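3-keto-5-aminohexanoate cleavage protein (Burkholderia xenovorans LB400, PDB 3E02) probably cleaves beta-keto acids such as 3-keto-5-aminohexanoate, as a zinc-dependent enzyme with a TIM-barrel fold. Local coordinates at residues Val233-Ala236 and Pro242-Thr245. Sequence-based numbering, arbitrary orientation.
Sequences VLAA and PFVT
Apolar packing of a barrel strand against the helix that follows it brings Val233 and Ala235 onto Phe243 and Val244, in a fully buried interface with no hydrogen bond across it. The closest side-chain meeting is between Ala235 CB and Phe243 CB, 3.5 Å apart; the same methyl lies 3.7 Å from Phe243 CG, obliquely placed against the ring. Val233, two residues earlier and on the same side of the strand, comes in beside it. With its CG1 anti to the backbone N (chi1 169°), that methyl reaches the helix, 3.9 Å from Phe243 CB and 3.8 Å from Phe243 O, and sits near the ring plane at the edge of the phenyl group. The two strand residues thus grip Phe243 at the base of its side chain, while the end of the side chain leads away from the strand, and the ring meets that of Phe201 on the neighbouring strand 195-201, the planes inclined at about 40°. Strand 229-235 and helix 240-249 are the first two elements of a beta-alpha-beta unit closed by the parallel strand 253-256, part of the TIM barrel; all four residues lie in the layer between the barrel sheet and its outer helices. Val244 approaches the strand backbone: its CG1, beside its own backbone N, lies 3.4 Å from Val233 O, a snug van der Waals contact of a methyl with a carbonyl oxygen. The same valine also packs on Val254 of strand 253-256 and on Ile280 of helix 273-286, tying this helix to the next strand and the next helix round the barrel. The zinc ion is about 14 Å from the side chain of Ala235.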
ATOM      1  N   VAL A 233     -10.741  12.497  -9.568  1.00 35.27           N
ATOM      2  CA  VAL A 233     -10.911  11.115  -9.987  1.00 34.67           C
ATOM      3  C   VAL A 233     -12.110  10.951 -10.933  1.00 35.70           C
ATOM      4  O   VAL A 233     -13.144  11.603 -10.755  1.00 35.36           O
ATOM      5  CB  VAL A 233     -11.114  10.175  -8.748  1.00 35.09           C
ATOM      6  CG1 VAL A 233     -11.549   8.778  -9.146  1.00 35.25           C
ATOM      7  CG2 VAL A 233      -9.839  10.112  -7.859  1.00 34.45           C
ATOM      8  N   LEU A 234     -11.916  10.121 -11.953  1.00 35.22           N
ATOM      9  CA  LEU A 234     -13.005   9.635 -12.810  1.00 36.04           C
ATOM     10  C   LEU A 234     -12.810   8.127 -12.917  1.00 35.92           C
ATOM     11  O   LEU A 234     -11.667   7.628 -12.849  1.00 35.40           O
ATOM     12  CB  LEU A 234     -12.996  10.281 -14.197  1.00 36.28           C
ATOM     13  CG  LEU A 234     -12.113   9.727 -15.323  1.00 39.13           C
ATOM     14  CD1 LEU A 234     -12.756   8.498 -16.012  1.00 38.20           C
ATOM     15  CD2 LEU A 234     -11.810  10.785 -16.352  1.00 39.09           C
ATOM     16  N   ALA A 235     -13.910   7.401 -13.101  1.00 35.86           N
ATOM     17  CA  ALA A 235     -13.840   5.953 -13.350  1.00 35.01           C
ATOM     18  C   ALA A 235     -14.912   5.573 -14.349  1.00 35.78           C
ATOM     19  O   ALA A 235     -15.985   6.186 -14.382  1.00 35.65           O
ATOM     20  CB  ALA A 235     -13.925   5.144 -12.069  1.00 34.59           C
ATOM     21  N   ALA A 236     -14.597   4.586 -15.190  1.00 35.60           N
ATOM     22  CA  ALA A 236     -15.487   4.156 -16.266  1.00 34.38           C
ATOM     23  C   ALA A 236     -16.703   3.353 -15.778  1.00 33.59           C
ATOM     24  O   ALA A 236     -16.592   2.530 -14.862  1.00 33.41           O
ATOM     25  CB  ALA A 236     -14.690   3.319 -17.297  1.00 35.28           C
ATOM     26  N   PRO A 242     -18.559   4.644  -6.954  1.00 34.55           N
ATOM     27  CA  PRO A 242     -17.635   4.224  -5.878  1.00 35.14           C
ATOM     28  C   PRO A 242     -16.296   4.947  -5.914  1.00 34.77           C
ATOM     29  O   PRO A 242     -15.805   5.358  -4.867  1.00 34.41           O
ATOM     30  CB  PRO A 242     -17.426   2.726  -6.149  1.00 35.79           C
ATOM     31  CG  PRO A 242     -18.535   2.324  -6.991  1.00 38.89           C
ATOM     32  CD  PRO A 242     -19.044   3.488  -7.728  1.00 34.61           C
ATOM     33  N   PHE A 243     -15.726   5.117  -7.108  1.00 34.30           N
ATOM     34  CA  PHE A 243     -14.421   5.810  -7.222  1.00 34.23           C
ATOM     35  C   PHE A 243     -14.457   7.287  -6.858  1.00 33.69           C
ATOM     36  O   PHE A 243     -13.585   7.734  -6.131  1.00 34.04           O
ATOM     37  CB  PHE A 243     -13.749   5.587  -8.579  1.00 34.81           C
ATOM     38  CG  PHE A 243     -12.855   4.399  -8.571  1.00 36.53           C
ATOM     39  CD1 PHE A 243     -13.386   3.114  -8.489  1.00 38.85           C
ATOM     40  CD2 PHE A 243     -11.477   4.564  -8.521  1.00 38.02           C
ATOM     41  CE1 PHE A 243     -12.545   1.998  -8.422  1.00 39.97           C
ATOM     42  CE2 PHE A 243     -10.636   3.463  -8.453  1.00 37.95           C
ATOM     43  CZ  PHE A 243     -11.162   2.193  -8.391  1.00 39.63           C
ATOM     44  N   VAL A 244     -15.454   8.023  -7.342  1.00 32.93           N
ATOM     45  CA  VAL A 244     -15.569   9.447  -6.996  1.00 32.41           C
ATOM     46  C   VAL A 244     -15.940   9.627  -5.515  1.00 32.96           C
ATOM     47  O   VAL A 244     -15.523  10.608  -4.927  1.00 33.52           O
ATOM     48  CB  VAL A 244     -16.481  10.251  -7.931  1.00 32.24           C
ATOM     49  CG1 VAL A 244     -15.903  10.219  -9.368  1.00 32.07           C
ATOM     50  CG2 VAL A 244     -17.940   9.765  -7.903  1.00 30.90           C
ATOM     51  N   THR A 245     -16.709   8.694  -4.930  1.00 31.57           N
ATOM     52  CA  THR A 245     -17.010   8.726  -3.479  1.00 32.38           C
ATOM     53  C   THR A 245     -15.701   8.520  -2.692  1.00 33.10           C
ATOM     54  O   THR A 245     -15.427   9.237  -1.716  1.00 33.11           O
ATOM     55  CB  THR A 245     -18.079   7.717  -3.087  1.00 32.56           C
ATOM     56  OG1 THR A 245     -19.263   7.991  -3.848  1.00 31.05           O
ATOM     57  CG2 THR A 245     -18.403   7.789  -1.572  1.00 29.97           C
TER